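Local coordinates for solute Binding Protein, BlMnBP1 in complex with mannotriose (Bifidobacterium, PDB 6FUV) that probably captures beta-manno-oligosaccharides outside the bifidobacterial cell and hands them to an ABC transporter, at residues T25-R30 / D69-R74; A186-I191 / K393-I398; T247-S252 / V271-Q276; G254-G259 / D282-M287. All blocks are in the same frame, centred on the assembly; numbering follows the deposited sequence.

Interaction 1: residues T25-R30 / D69-R74; sequences TFFNGR and DSALTR. With BMA (beta-D-mannopyranose), chain B.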
# COMPACT_ATOMS: atom_id res chain seq x y z
N THR A 25 11.20 -5.74 -19.99
CA THR A 25 11.38 -4.51 -19.22
C THR A 25 10.40 -4.47 -18.06
O THR A 25 9.20 -4.63 -18.26
CB THR A 25 11.20 -3.28 -20.11
OG1 THR A 25 12.09 -3.35 -21.21
CG2 THR A 25 11.43 -2.03 -19.36
N PHE A 26 10.91 -4.20 -16.85
CA PHE A 26 10.15 -4.23 -15.61
C PHE A 26 10.13 -2.80 -15.08
O PHE A 26 11.17 -2.26 -14.73
CB PHE A 26 10.75 -5.20 -14.59
CG PHE A 26 9.98 -5.29 -13.30
CD1 PHE A 26 8.64 -4.95 -13.24
CD2 PHE A 26 10.58 -5.76 -12.18
CE1 PHE A 26 7.93 -5.05 -12.08
CE2 PHE A 26 9.87 -5.87 -10.96
CZ PHE A 26 8.57 -5.52 -10.91
N PHE A 27 8.98 -2.17 -15.09
CA PHE A 27 8.79 -0.77 -14.73
C PHE A 27 8.13 -0.74 -13.36
O PHE A 27 7.07 -1.34 -13.17
CB PHE A 27 7.96 -0.04 -15.82
CG PHE A 27 7.67 1.41 -15.53
CD1 PHE A 27 8.70 2.28 -15.25
CD2 PHE A 27 6.39 1.91 -15.56
CE1 PHE A 27 8.45 3.62 -14.98
CE2 PHE A 27 6.15 3.23 -15.32
CZ PHE A 27 7.17 4.08 -15.01
N ASN A 28 8.78 -0.10 -12.40
CA ASN A 28 8.24 -0.01 -11.05
C ASN A 28 8.72 1.24 -10.36
O ASN A 28 9.53 1.99 -10.89
CB ASN A 28 8.63 -1.22 -10.23
CG ASN A 28 10.10 -1.39 -10.12
OD1 ASN A 28 10.77 -0.75 -9.29
ND2 ASN A 28 10.63 -2.28 -10.93
N GLY A 29 8.16 1.48 -9.15
CA GLY A 29 8.43 2.67 -8.37
C GLY A 29 9.52 2.54 -7.33
O GLY A 29 9.79 3.46 -6.56
N ARG A 30 10.16 1.39 -7.27
CA ARG A 30 11.24 1.18 -6.31
C ARG A 30 12.52 1.78 -6.86
O ARG A 30 13.46 1.12 -7.31
CB ARG A 30 11.37 -0.30 -6.01
CG ARG A 30 10.25 -0.89 -5.17
CD ARG A 30 10.07 -0.20 -3.86
NE ARG A 30 11.25 -0.17 -3.03
CZ ARG A 30 11.58 -1.08 -2.12
NH1 ARG A 30 10.84 -2.15 -1.94
NH2 ARG A 30 12.66 -0.92 -1.37
N ASP A 69 1.55 8.59 -11.08
CA ASP A 69 1.18 9.29 -12.29
C ASP A 69 2.00 8.85 -13.48
O ASP A 69 1.49 8.82 -14.59
CB ASP A 69 1.32 10.80 -12.09
CG ASP A 69 0.20 11.40 -11.24
OD1 ASP A 69 -0.80 10.70 -11.00
OD2 ASP A 69 0.34 12.57 -10.81
N SER A 70 3.27 8.48 -13.30
CA SER A 70 4.08 8.10 -14.45
C SER A 70 3.49 6.86 -15.10
O SER A 70 3.47 6.75 -16.32
CB SER A 70 5.54 7.83 -14.07
OG SER A 70 6.10 8.93 -13.40
N ALA A 71 3.04 5.90 -14.28
CA ALA A 71 2.52 4.63 -14.81
C ALA A 71 1.26 4.87 -15.62
O ALA A 71 1.09 4.28 -16.69
CB ALA A 71 2.23 3.58 -13.70
N LEU A 72 0.38 5.73 -15.11
CA LEU A 72 -0.81 6.11 -15.85
C LEU A 72 -0.43 6.73 -17.19
O LEU A 72 -0.94 6.35 -18.23
CB LEU A 72 -1.67 7.06 -14.99
CG LEU A 72 -2.40 6.41 -13.84
CD1 LEU A 72 -3.14 7.42 -12.96
CD2 LEU A 72 -3.45 5.38 -14.32
N THR A 73 0.55 7.62 -17.18
CA THR A 73 1.01 8.21 -18.43
C THR A 73 1.58 7.13 -19.34
O THR A 73 1.34 7.15 -20.54
CB THR A 73 2.06 9.28 -18.12
OG1 THR A 73 1.46 10.31 -17.35
CG2 THR A 73 2.62 9.90 -19.36
N ARG A 74 2.31 6.17 -18.78
CA ARG A 74 2.89 5.11 -19.60
C ARG A 74 1.82 4.25 -20.26
O ARG A 74 1.98 3.80 -21.39
CB ARG A 74 3.82 4.25 -18.73
CG ARG A 74 4.61 3.25 -19.47
CD ARG A 74 5.73 3.92 -20.21
NE ARG A 74 6.86 4.08 -19.32
CZ ARG A 74 7.91 3.28 -19.30
NH1 ARG A 74 7.99 2.28 -20.14
NH2 ARG A 74 8.89 3.52 -18.46
C1 BMA B . 11.67 4.98 -3.07
C2 BMA B . 11.11 3.96 -2.07
C3 BMA B . 9.70 3.54 -2.54
C4 BMA B . 8.82 4.81 -2.65
C5 BMA B . 9.51 5.87 -3.53
C6 BMA B . 8.73 7.21 -3.59
O1 BMA B . 12.90 5.34 -2.61
O2 BMA B . 10.96 4.54 -0.77
O3 BMA B . 9.18 2.54 -1.69
O4 BMA B . 7.55 4.57 -3.27
O5 BMA B . 10.85 6.11 -3.05
O6 BMA B . 9.28 8.03 -4.60
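Arg74 NH2 is gripped by two groups: it sits over one face of the Phe27 ring, 3.4 Å from CD1 of Phe27, and it is hydrogen-bonded to Gln62 OE1. Behind it, Arg74 CZ stands 4.1 Å from the ring centroid of Phe27, almost straight above, which makes a cation-pi contact. The ring and guanidinium planes are 35° apart, so NH2 dips toward the rim while NE stays higher. This reach depends on an arginine chain that starts with CG anti to the backbone N (chi1 -172°) and then folds at both chi2 and chi3. A second hydrogen bond, from NH1 to Ser81 OG, fixes the rotation of the group. Phenylalanine suits the place because its face takes the cation while its edge meets the helix, where Ala71 CA lies in the ring plane, 3.9 Å from CE2 of Phe27. Ser70 CB also faces that edge, and its hydroxyl is satisfied by Asn66 O. At the end of the strand, Asn28 OD1 accepts from Arg30 N at 3.0 Å, an Asx turn that bends the chain into the glycan pocket, to which Gly29 and Arg30 belong. Strand 22-28 runs parallel between strands 57-63 and 84-86; helix 67-77 is the crossover joining those two neighbours, and the axes of segments 25-28 and 69-74 approach to 9.9 Å at 136°.

Interaction 2: residues A186-I191 / K393-I398; sequences AWDQYI and KKIQDI. With BMA (beta-D-mannopyranose), chain C.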
# COMPACT_ATOMS: atom_id res chain seq x y z
N ALA A 186 -1.93 7.59 1.46
CA ALA A 186 -1.86 6.35 2.21
C ALA A 186 -2.73 6.35 3.46
O ALA A 186 -2.98 5.28 4.02
CB ALA A 186 -0.40 6.07 2.55
N TRP A 187 -3.20 7.52 3.91
CA TRP A 187 -4.12 7.54 5.04
C TRP A 187 -5.42 6.83 4.71
O TRP A 187 -6.08 6.31 5.61
CB TRP A 187 -4.38 8.98 5.52
CG TRP A 187 -3.25 9.57 6.36
CD1 TRP A 187 -2.13 10.16 5.90
CD2 TRP A 187 -3.15 9.60 7.78
NE1 TRP A 187 -1.32 10.53 6.94
CE2 TRP A 187 -1.95 10.23 8.11
CE3 TRP A 187 -3.95 9.17 8.79
CZ2 TRP A 187 -1.51 10.41 9.44
CZ3 TRP A 187 -3.53 9.37 10.11
CH2 TRP A 187 -2.31 9.99 10.42
N ASP A 188 -5.76 6.73 3.42
CA ASP A 188 -6.96 6.03 3.02
C ASP A 188 -6.89 4.55 3.40
O ASP A 188 -7.93 3.89 3.50
CB ASP A 188 -7.16 6.19 1.50
CG ASP A 188 -7.68 7.58 1.10
OD1 ASP A 188 -8.08 8.32 2.00
OD2 ASP A 188 -7.62 7.92 -0.13
N GLN A 189 -5.68 4.04 3.64
CA GLN A 189 -5.48 2.61 3.80
C GLN A 189 -5.98 2.10 5.13
O GLN A 189 -6.13 0.90 5.30
CB GLN A 189 -3.97 2.30 3.62
CG GLN A 189 -3.42 2.68 2.32
CD GLN A 189 -1.99 2.35 2.12
OE1 GLN A 189 -1.33 1.76 2.96
NE2 GLN A 189 -1.49 2.70 0.96
N TYR A 190 -6.28 2.99 6.05
CA TYR A 190 -6.60 2.65 7.41
C TYR A 190 -8.11 2.66 7.68
O TYR A 190 -8.55 2.18 8.74
CB TYR A 190 -5.90 3.62 8.35
CG TYR A 190 -4.42 3.62 8.26
CD1 TYR A 190 -3.79 4.42 7.35
CD2 TYR A 190 -3.63 2.81 9.06
CE1 TYR A 190 -2.41 4.44 7.23
CE2 TYR A 190 -2.26 2.80 8.95
CZ TYR A 190 -1.64 3.64 8.04
OH TYR A 190 -0.29 3.65 7.91
N ILE A 191 -8.92 3.09 6.71
CA ILE A 191 -10.31 3.45 7.07
C ILE A 191 -11.29 2.29 7.03
O ILE A 191 -12.45 2.47 7.40
CB ILE A 191 -10.83 4.59 6.16
CG1 ILE A 191 -10.93 4.14 4.71
CG2 ILE A 191 -9.91 5.77 6.31
CD1 ILE A 191 -11.78 5.03 3.84
N LYS A 393 -4.25 14.79 -2.43
CA LYS A 393 -4.60 16.20 -2.31
C LYS A 393 -5.67 16.43 -1.25
O LYS A 393 -5.57 17.37 -0.45
CB LYS A 393 -5.08 16.74 -3.66
CG LYS A 393 -5.40 18.25 -3.66
CD LYS A 393 -4.29 19.13 -3.12
CE LYS A 393 -4.52 20.62 -3.41
NZ LYS A 393 -5.89 21.02 -3.04
N LYS A 394 -6.73 15.60 -1.25
CA LYS A 394 -7.73 15.72 -0.19
C LYS A 394 -7.13 15.58 1.21
O LYS A 394 -7.64 16.18 2.18
CB LYS A 394 -8.82 14.69 -0.38
CG LYS A 394 -8.39 13.27 -0.20
CD LYS A 394 -9.60 12.28 -0.14
CE LYS A 394 -9.16 10.89 0.17
NZ LYS A 394 -8.52 10.20 -0.91
N ILE A 395 -6.06 14.79 1.35
CA ILE A 395 -5.39 14.61 2.63
C ILE A 395 -4.51 15.82 2.95
O ILE A 395 -4.46 16.30 4.10
CB ILE A 395 -4.57 13.31 2.61
CG1 ILE A 395 -5.44 12.13 2.14
CG2 ILE A 395 -4.00 13.03 3.97
CD1 ILE A 395 -6.57 11.89 3.00
N GLN A 396 -3.83 16.35 1.93
CA GLN A 396 -3.05 17.56 2.10
C GLN A 396 -3.95 18.67 2.60
O GLN A 396 -3.57 19.44 3.48
CB GLN A 396 -2.37 17.92 0.77
CG GLN A 396 -1.13 17.09 0.45
CD GLN A 396 -0.72 17.14 -1.00
OE1 GLN A 396 -1.56 17.39 -1.88
NE2 GLN A 396 0.59 16.89 -1.27
N ASP A 397 -5.17 18.73 2.10
CA ASP A 397 -6.09 19.79 2.51
C ASP A 397 -6.37 19.74 4.02
O ASP A 397 -6.56 20.78 4.66
CB ASP A 397 -7.42 19.73 1.72
CG ASP A 397 -7.26 20.20 0.27
OD1 ASP A 397 -6.27 20.89 -0.08
OD2 ASP A 397 -8.12 19.86 -0.55
N ILE A 398 -6.42 18.53 4.59
CA ILE A 398 -6.61 18.40 6.03
C ILE A 398 -5.44 19.03 6.77
O ILE A 398 -5.63 19.78 7.73
CB ILE A 398 -6.80 16.92 6.43
CG1 ILE A 398 -8.11 16.36 5.92
CG2 ILE A 398 -6.71 16.78 7.95
CD1 ILE A 398 -8.25 14.91 6.00
C1 BMA C . 2.25 1.17 -1.71
C2 BMA C . 1.68 0.26 -0.64
C3 BMA C . 0.49 -0.56 -1.17
C4 BMA C . -0.50 0.43 -1.88
C5 BMA C . 0.24 1.23 -2.92
C6 BMA C . -0.67 2.18 -3.69
O2 BMA C . 1.23 1.09 0.45
O3 BMA C . -0.21 -1.33 -0.16
O4 BMA C . -1.52 -0.26 -2.51
O5 BMA C . 1.24 1.99 -2.26
O6 BMA C . -1.10 3.19 -2.81
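The 3-10 turn 186-190, which carries the sugar-binding Gln189, docks on the first turn of helix 393-404 through Trp187 and Asp188. The polar half is a salt bridge: Lys394 NZ meets Asp188 OD2 at 2.6 Å, on the syn lone pair. The lysine chain runs out nearly straight and bends at its last torsion (chi4 -74°), which turns the ammonium onto the carboxylate. Beside it, Ile395 CG2 carries the apolar half, 3.9 Å from Trp187 CD1 in an oblique approach, while the other branch of Ile395 ends by Asp188 OD1. The carboxylate is also held by Tyr228 OH at OD1 and by Asn388 N at OD2, while NZ has the carbonyls of Leu385 and Asn391. With an alanine at Asp188 the buried ammonium is likely to lose its countercharge, and Tyr228 OH and Asn388 N their acceptor. On the next residue, Gln189 NE2 donates to O2 of the chain C mannose, with Ser134 OG holding its OE1. A buried ion pair with this many hydrogen bonds is likely to stay charged on both sides, and it ties the turn that carries Gln189 to helix 393-404 by directional bonds as well as by apolar packing.

Interaction 3: residues T247-S252 / V271-Q276; sequences TDWESS and VPQMKQ. With BMA (beta-D-mannopyranose), chain B.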
# COMPACT_ATOMS: atom_id res chain seq x y z
N THR A 247 8.60 18.93 3.31
CA THR A 247 8.95 17.59 3.75
C THR A 247 9.71 16.88 2.65
O THR A 247 9.46 17.10 1.48
CB THR A 247 7.72 16.79 4.13
OG1 THR A 247 6.89 16.56 2.98
CG2 THR A 247 6.98 17.50 5.23
N ASP A 248 10.63 16.01 3.03
CA ASP A 248 11.38 15.19 2.08
C ASP A 248 11.37 13.72 2.48
O ASP A 248 11.85 13.36 3.55
CB ASP A 248 12.81 15.69 1.99
CG ASP A 248 13.59 14.98 0.95
OD1 ASP A 248 13.30 15.15 -0.26
OD2 ASP A 248 14.51 14.24 1.35
N TRP A 249 10.96 12.87 1.54
CA TRP A 249 10.77 11.46 1.80
C TRP A 249 12.09 10.74 2.04
O TRP A 249 12.22 10.04 3.03
CB TRP A 249 10.06 10.82 0.61
CG TRP A 249 10.10 9.34 0.55
CD1 TRP A 249 10.64 8.62 -0.43
CD2 TRP A 249 9.62 8.40 1.53
NE1 TRP A 249 10.53 7.30 -0.16
CE2 TRP A 249 9.91 7.14 1.05
CE3 TRP A 249 8.97 8.52 2.76
CZ2 TRP A 249 9.55 5.97 1.75
CZ3 TRP A 249 8.60 7.40 3.41
CH2 TRP A 249 8.90 6.14 2.93
N GLU A 250 13.03 10.84 1.10
CA GLU A 250 14.24 10.03 1.23
C GLU A 250 15.00 10.35 2.52
O GLU A 250 15.55 9.46 3.18
CB GLU A 250 15.17 10.22 0.05
CG GLU A 250 14.65 9.76 -1.30
CD GLU A 250 14.34 8.28 -1.36
OE1 GLU A 250 14.87 7.51 -0.55
OE2 GLU A 250 13.61 7.90 -2.29
N SER A 251 15.09 11.64 2.87
CA SER A 251 15.77 11.99 4.10
C SER A 251 14.98 11.60 5.35
O SER A 251 15.59 11.38 6.40
CB SER A 251 16.09 13.49 4.07
OG SER A 251 14.96 14.28 4.21
N SER A 252 13.66 11.45 5.26
CA SER A 252 12.86 11.06 6.43
C SER A 252 13.19 9.65 6.89
O SER A 252 13.08 9.35 8.09
CB SER A 252 11.38 11.21 6.11
OG SER A 252 10.81 10.11 5.44
N VAL A 271 9.10 -0.43 6.73
CA VAL A 271 9.92 -0.66 7.92
C VAL A 271 11.33 -1.05 7.52
O VAL A 271 12.29 -0.41 7.95
CB VAL A 271 9.27 -1.70 8.84
CG1 VAL A 271 10.15 -1.95 10.10
CG2 VAL A 271 7.86 -1.25 9.28
N PRO A 272 11.54 -2.05 6.66
CA PRO A 272 12.93 -2.36 6.32
C PRO A 272 13.66 -1.19 5.67
O PRO A 272 14.86 -1.06 5.89
CB PRO A 272 12.81 -3.59 5.40
CG PRO A 272 11.34 -3.65 4.99
CD PRO A 272 10.61 -3.07 6.17
N GLN A 273 12.97 -0.37 4.87
CA GLN A 273 13.64 0.73 4.20
C GLN A 273 14.22 1.69 5.23
O GLN A 273 15.28 2.29 5.02
CB GLN A 273 12.68 1.50 3.27
CG GLN A 273 12.07 0.70 2.12
CD GLN A 273 11.31 1.52 1.10
OE1 GLN A 273 11.45 2.72 1.00
NE2 GLN A 273 10.52 0.85 0.32
N MET A 274 13.52 1.89 6.35
CA MET A 274 14.02 2.79 7.37
C MET A 274 14.93 2.10 8.37
O MET A 274 15.81 2.76 8.91
CB MET A 274 12.83 3.43 8.06
CG MET A 274 12.00 4.29 7.12
SD MET A 274 10.66 5.17 7.88
CE MET A 274 9.90 5.93 6.46
N LYS A 275 14.74 0.81 8.63
CA LYS A 275 15.72 0.04 9.39
C LYS A 275 17.08 0.13 8.74
O LYS A 275 18.08 0.31 9.43
CB LYS A 275 15.28 -1.41 9.50
CG LYS A 275 14.28 -1.74 10.57
CD LYS A 275 14.04 -3.29 10.67
CE LYS A 275 13.17 -3.69 11.86
NZ LYS A 275 13.71 -3.16 13.18
N GLN A 276 17.11 0.04 7.40
CA GLN A 276 18.33 0.03 6.60
C GLN A 276 18.92 1.41 6.36
O GLN A 276 20.04 1.51 5.88
CB GLN A 276 18.06 -0.59 5.21
CG GLN A 276 17.65 -2.05 5.13
CD GLN A 276 17.09 -2.42 3.70
OE1 GLN A 276 16.93 -1.55 2.81
NE2 GLN A 276 16.72 -3.68 3.52
C1 BMA B . 11.67 4.98 -3.07
C2 BMA B . 11.11 3.96 -2.07
C3 BMA B . 9.70 3.54 -2.54
C4 BMA B . 8.82 4.81 -2.65
C5 BMA B . 9.51 5.87 -3.53
C6 BMA B . 8.73 7.21 -3.59
O1 BMA B . 12.90 5.34 -2.61
O2 BMA B . 10.96 4.54 -0.77
O3 BMA B . 9.18 2.54 -1.69
O4 BMA B . 7.55 4.57 -3.27
O5 BMA B . 10.85 6.11 -3.05
O6 BMA B . 9.28 8.03 -4.60
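Trp249 and Gln273 close on the same hydroxyl of the chain B mannose: O2 accepts from Trp249 NE1 at 2.9 Å and donates to Gln273 OE1 at 2.6 Å. The indole N-H is shared with the ring oxygen O5, 3.1 Å from NE1, and the sugar carbon C1 lies in the indole plane, so the ring meets the sugar at its edge. The other end of the Gln273 amide serves O3, with NE2 donating at 2.9 Å along a nearly straight path (169°). Glu250 OE2 accepts a hydrogen bond from O1 at 2.7 Å, and Lys253 NZ also bonds the mannose. Between the two protein groups, ring and amide planes stand 70° apart, and OE1 of Gln273 lies 3.8 Å from CZ2 of Trp249.

Further out, the extended Met274 chain brings CE to 3.6 Å from CZ3 of Trp249, propping the indole at the end remote from its N-H. Trp182 meets the indole edge-to-face, and a salt bridge to Lys253 positions Glu250. Asp248, the N-cap, accepts from Ser251 N and fixes the start of the helix. Were Trp249 a leucine, O2 and O5 would probably lose their shared donor and Met274 CE its ring. O2 is thus held as acceptor and donor at once between two groups set at fixed positions, a placing consistent with recognition of the axial O2 of mannose.

Interaction 4: residues G254-G259 / D282-M287; sequences GKMNNG and DDVQYM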
# COMPACT_ATOMS: atom_id res chain seq x y z
N GLY A 254 16.21 8.31 6.98
CA GLY A 254 17.32 8.45 7.89
C GLY A 254 16.90 9.05 9.21
O GLY A 254 17.39 8.65 10.27
N LYS A 255 16.02 10.05 9.16
CA LYS A 255 15.66 10.75 10.38
C LYS A 255 14.90 9.82 11.31
O LYS A 255 15.04 9.93 12.53
CB LYS A 255 14.82 11.98 10.04
CG LYS A 255 15.59 13.18 9.47
CD LYS A 255 14.61 14.29 9.12
CE LYS A 255 15.29 15.54 8.69
NZ LYS A 255 14.33 16.41 7.99
N MET A 256 14.00 8.99 10.78
CA MET A 256 13.38 7.95 11.59
C MET A 256 14.42 7.03 12.19
O MET A 256 14.38 6.71 13.38
CB MET A 256 12.39 7.16 10.73
CG MET A 256 11.91 5.84 11.29
SD MET A 256 11.00 5.96 12.82
CE MET A 256 9.70 7.04 12.46
N ASN A 257 15.39 6.59 11.39
CA ASN A 257 16.41 5.68 11.90
C ASN A 257 17.26 6.30 13.01
O ASN A 257 17.75 5.59 13.91
CB ASN A 257 17.33 5.24 10.76
CG ASN A 257 18.22 4.08 11.13
OD1 ASN A 257 19.23 4.27 11.74
ND2 ASN A 257 17.83 2.88 10.75
N ASN A 258 17.49 7.62 12.97
CA ASN A 258 18.35 8.28 13.95
C ASN A 258 17.57 8.98 15.04
O ASN A 258 18.15 9.74 15.80
CB ASN A 258 19.27 9.29 13.25
CG ASN A 258 20.24 8.62 12.30
OD1 ASN A 258 20.95 7.69 12.67
ND2 ASN A 258 20.28 9.09 11.07
N GLY A 259 16.27 8.77 15.11
CA GLY A 259 15.52 9.29 16.22
C GLY A 259 15.21 10.75 16.14
O GLY A 259 14.86 11.34 17.15
N ASP A 282 17.49 -1.48 14.86
CA ASP A 282 16.70 -2.15 15.88
C ASP A 282 15.79 -1.19 16.62
O ASP A 282 14.85 -1.63 17.28
CB ASP A 282 17.60 -2.88 16.88
CG ASP A 282 18.11 -4.21 16.36
OD1 ASP A 282 17.95 -4.53 15.18
OD2 ASP A 282 18.63 -4.99 17.15
N ASP A 283 16.04 0.13 16.53
CA ASP A 283 15.14 1.13 17.09
C ASP A 283 13.91 1.40 16.20
O ASP A 283 12.92 1.94 16.68
CB ASP A 283 15.86 2.46 17.32
CG ASP A 283 17.15 2.31 18.15
OD1 ASP A 283 17.25 1.38 18.96
OD2 ASP A 283 18.01 3.19 18.06
N VAL A 284 13.95 1.01 14.93
CA VAL A 284 12.84 1.25 14.01
C VAL A 284 11.91 0.05 14.07
O VAL A 284 12.26 -1.06 13.69
CB VAL A 284 13.35 1.48 12.58
CG1 VAL A 284 12.18 1.81 11.71
CG2 VAL A 284 14.43 2.53 12.56
N GLN A 285 10.69 0.29 14.54
CA GLN A 285 9.71 -0.73 14.82
C GLN A 285 8.42 -0.40 14.09
O GLN A 285 8.27 0.64 13.46
CB GLN A 285 9.44 -0.84 16.32
CG GLN A 285 10.65 -1.24 17.12
CD GLN A 285 10.99 -2.68 16.95
OE1 GLN A 285 10.12 -3.52 16.90
NE2 GLN A 285 12.28 -2.97 16.85
N TYR A 286 7.46 -1.29 14.22
CA TYR A 286 6.20 -1.19 13.50
C TYR A 286 5.07 -1.53 14.44
O TYR A 286 5.06 -2.60 15.00
CB TYR A 286 6.23 -2.14 12.30
CG TYR A 286 5.02 -2.10 11.40
CD1 TYR A 286 4.60 -0.92 10.84
CD2 TYR A 286 4.31 -3.24 11.12
CE1 TYR A 286 3.51 -0.90 10.01
CE2 TYR A 286 3.22 -3.24 10.33
CZ TYR A 286 2.82 -2.07 9.75
OH TYR A 286 1.71 -2.07 8.96
N MET A 287 4.14 -0.61 14.61
CA MET A 287 2.98 -0.81 15.46
C MET A 287 1.66 -0.74 14.70
O MET A 287 1.54 -0.08 13.66
CB MET A 287 2.93 0.21 16.60
CG MET A 287 3.08 1.60 16.24
SD MET A 287 2.76 2.73 17.63
CE MET A 287 1.03 2.74 17.51
O HOH W 1 17.70 5.42 16.72
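Val284 points its two methyls at the last turn of helix 249-257 and splits them between Met256 and Asn257. CG1, anti to the backbone N (chi1 -176°), lies 4.1 Å from CG of Met256, whose side chain crosses the valine obliquely. CG2 turns to the neighbouring residue, 3.8 Å from CA of Asn257 and 3.9 Å from its ND2, and here the two side chains cross at about a right angle. A beta-branched residue suits this place, since it favours strand geometry and presents a methyl to each helix residue. Asn257 starts away from the strand, but its amide swings back: ND2 donates to Met274 O and OD1 accepts from His280 N, so its buried polar end is satisfied as it crosses the valine. Met256 CG, itself anti to the backbone N (chi1 165°), is the atom that meets the valine, and the chain bends beyond it.

Outside this apolar patch a water bridges the helix-end carbonyl of Asn257 and the carboxylate of Asp283, donating to Asn257 O at 2.8 Å and to Asp283 OD2 at 2.6 Å. The helix stops in a Schellman motif: Gly259, with a positive phi of 78°, bonds its N to Met256 O at 3.3 Å. The chain then enters strand 261-264, against which Met256 packs. Strand 284-288 pairs antiparallel with strand 135-139 at one border of the four-stranded sheet, and Met274 of helix 270-275 touches both Val284 and Met256.

Overall arrangement
Interaction 1 belongs to the larger sheet and is partly buried; interactions 2, 3 and 4 are buried, and 3 and 4 gather round the four-stranded sheet. This division fits the two-lobed fold of periplasmic-type binding proteins, with the mannotriose between lobes: interactions 1 and 3 both touch the chain B mannose, and Arg30 packs against Gln273, whereas interaction 2 reaches the chain C unit. Interactions 3 and 4, with centres about 9 Å apart, share helix 249-257 and are tied by Lys275 NZ to Val284 O. Chemistry follows place: cation-pi beside a strand, a buried ion pair behind the pocket, directed hydrogen bonds at the sugar, and mainly apolar packing farther from it.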